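Side-chain contact in putative hydrolase YdeN (Bacillus subtilis, PDB 1UXO), which is a putative serine hydrolase of the alpha/beta-hydrolase fold, possibly an esterase: residues I96-F101 against G165-D170. The protein carries 2 engineered substitutions. Sequence-based numbering, arbitrary orientation.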
loop_
_atom_site.group_PDB
_atom_site.type_symbol
_atom_site.label_atom_id
_atom_site.label_comp_id
_atom_site.label_asym_id
_atom_site.label_seq_id
_atom_site.Cartn_x
_atom_site.Cartn_y
_atom_site.Cartn_z
ATOM N N ILE A 96 0.507 4.399 3.027
ATOM C CA ILE A 96 -0.762 4.674 2.427
ATOM C C ILE A 96 -1.217 3.406 1.728
ATOM O O ILE A 96 -0.495 2.861 0.884
ATOM C CB ILE A 96 -0.663 5.816 1.445
ATOM C CG1 ILE A 96 -0.223 7.108 2.131
ATOM C CG2 ILE A 96 -1.994 6.079 0.818
ATOM C CD1 ILE A 96 -0.014 8.288 1.145
ATOM N N LEU A 97 -2.385 2.939 2.102
ATOM C CA LEU A 97 -2.913 1.664 1.621
ATOM C C LEU A 97 -4.085 1.936 0.724
ATOM O O LEU A 97 -5.202 2.160 1.200
ATOM C CB LEU A 97 -3.290 0.764 2.783
ATOM C CG LEU A 97 -2.219 0.655 3.872
ATOM C CD1 LEU A 97 -2.697 -0.185 5.061
ATOM C CD2 LEU A 97 -0.962 0.046 3.303
ATOM N N VAL A 98 -3.829 1.910 -0.589
ATOM C CA VAL A 98 -4.886 2.106 -1.583
ATOM C C VAL A 98 -5.640 0.813 -1.840
ATOM O O VAL A 98 -5.047 -0.180 -2.250
ATOM C CB VAL A 98 -4.352 2.712 -2.876
ATOM C CG1 VAL A 98 -5.487 3.142 -3.748
ATOM C CG2 VAL A 98 -3.475 3.922 -2.539
ATOM N N SER A 99 -6.932 0.829 -1.533
ATOM C CA SER A 99 -7.792 -0.358 -1.571
ATOM C C SER A 99 -7.282 -1.440 -0.662
ATOM O O SER A 99 -7.316 -2.627 -1.026
ATOM C CB SER A 99 -7.921 -0.855 -2.976
ATOM O OG SER A 99 -8.280 0.185 -3.822
ATOM N N GLY A 100 -6.782 -1.030 0.511
ATOM C CA GLY A 100 -6.221 -1.971 1.467
ATOM C C GLY A 100 -7.263 -2.889 2.099
ATOM O O GLY A 100 -8.454 -2.521 2.294
ATOM N N PHE A 101 -6.815 -4.072 2.470
ATOM C CA PHE A 101 -7.672 -5.033 3.108
ATOM C C PHE A 101 -6.769 -5.980 3.939
ATOM O O PHE A 101 -5.556 -6.076 3.672
ATOM C CB PHE A 101 -8.516 -5.825 2.088
ATOM C CG PHE A 101 -7.693 -6.595 1.088
ATOM C CD1 PHE A 101 -7.472 -7.960 1.241
ATOM C CD2 PHE A 101 -7.127 -5.934 -0.002
ATOM C CE1 PHE A 101 -6.703 -8.662 0.321
ATOM C CE2 PHE A 101 -6.352 -6.630 -0.939
ATOM C CZ PHE A 101 -6.123 -7.991 -0.777
ATOM N N GLY A 165 -13.912 2.948 -8.826
ATOM C CA GLY A 165 -13.723 1.564 -9.238
ATOM C C GLY A 165 -12.801 0.838 -8.247
ATOM O O GLY A 165 -13.058 0.844 -7.046
ATOM N N HIS A 166 -11.744 0.207 -8.758
ATOM C CA HIS A 166 -10.621 -0.337 -7.945
ATOM C C HIS A 166 -9.267 0.423 -8.236
ATOM O O HIS A 166 -8.141 -0.113 -8.035
ATOM C CB HIS A 166 -10.574 -1.864 -8.180
ATOM C CG HIS A 166 -9.541 -2.616 -7.386
ATOM N ND1 HIS A 166 -9.428 -2.529 -6.026
ATOM C CD2 HIS A 166 -8.630 -3.553 -7.780
ATOM C CE1 HIS A 166 -8.443 -3.327 -5.616
ATOM N NE2 HIS A 166 -7.921 -3.938 -6.670
ATOM N N PHE A 167 -9.379 1.675 -8.715
ATOM C CA PHE A 167 -8.250 2.529 -9.078
ATOM C C PHE A 167 -7.295 1.884 -10.117
ATOM O O PHE A 167 -6.058 1.900 -9.983
ATOM C CB PHE A 167 -7.491 2.996 -7.833
ATOM C CG PHE A 167 -8.350 3.687 -6.784
ATOM C CD1 PHE A 167 -8.825 4.968 -6.980
ATOM C CD2 PHE A 167 -8.650 3.052 -5.597
ATOM C CE1 PHE A 167 -9.609 5.600 -5.985
ATOM C CE2 PHE A 167 -9.430 3.658 -4.615
ATOM C CZ PHE A 167 -9.905 4.927 -4.805
ATOM N N LEU A 168 -7.902 1.327 -11.156
ATOM C CA LEU A 168 -7.188 0.665 -12.248
ATOM C C LEU A 168 -7.105 1.499 -13.531
ATOM O O LEU A 168 -7.998 2.330 -13.819
ATOM C CB LEU A 168 -7.944 -0.645 -12.558
ATOM C CG LEU A 168 -8.158 -1.605 -11.412
ATOM C CD1 LEU A 168 -9.092 -2.823 -11.810
ATOM C CD2 LEU A 168 -6.787 -2.142 -11.025
ATOM N N GLU A 169 -6.069 1.242 -14.347
ATOM C CA GLU A 169 -5.846 1.932 -15.584
ATOM C C GLU A 169 -7.030 1.800 -16.546
ATOM O O GLU A 169 -7.354 2.764 -17.216
ATOM C CB GLU A 169 -4.564 1.441 -16.298
ATOM C CG GLU A 169 -4.632 0.011 -16.774
ATOM C CD GLU A 169 -3.264 -0.565 -17.110
ATOM O OE1 GLU A 169 -2.223 -0.133 -16.604
ATOM O OE2 GLU A 169 -3.222 -1.494 -17.902
ATOM N N ASP A 170 -7.709 0.651 -16.561
ATOM C CA ASP A 170 -8.850 0.479 -17.461
ATOM C C ASP A 170 -10.119 1.181 -16.989
ATOM O O ASP A 170 -11.087 1.219 -17.740
ATOM C CB ASP A 170 -9.159 -1.000 -17.641
ATOM C CG ASP A 170 -8.231 -1.665 -18.625
ATOM O OD1 ASP A 170 -7.396 -0.973 -19.265
ATOM O OD2 ASP A 170 -8.275 -2.910 -18.828
#
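S99 meets the rings of both H166 and F167: its hydroxyl comes nearest the phenyl, its CB nearest the imidazole, and OG also passes near ND1. OG lies 3.4 Å from CD2 of F167, in the plane of the phenyl ring and at its edge, so the oxygen faces the ring's rim rather than its pi cloud. The chi1 of -51° sets OG anti to the carbonyl carbon and beside the backbone N, which brings it to that rim. CB of S99 packs 3.7 Å from CE1 of H166, approaching the imidazole obliquely. OG is also 3.7 Å from H166 ND1, but that nitrogen is hydrogen-bonded to D139 OD2, so the serine-imidazole contact is one of packing.

V98 adds an apolar touch to the same two ring carbons, CD2 and CE2, coming at the ring obliquely: CG1 is 3.7 Å from F167 CD2. CG1 reaches it because it stands anti to the backbone N (chi1 -169°). F173 meets the F167 ring edge-to-face, and H72 touches V98, S99 and F167, tying both segments to strand 67-72.

Only 157 Å² is buried between the segments, and the closest CA pair, S99 and H166, is 7.0 Å apart; the interface therefore rests on a few side chains, all four of them buried. S99 occupies a type II turn running from L97 to G100, just where strand 92-98 ends, while H166 and F167 belong to the loop between strand 157-161 and helix 177-188. This is the arrangement of an alpha/beta hydrolase, in which the histidine loop lies over the C-terminal ends of the parallel strands. H166 is the predicted histidine of a Ser-His-Asp charge relay, with the side chains of S73 and D139 each about 3 Å from its own at their nearest atoms.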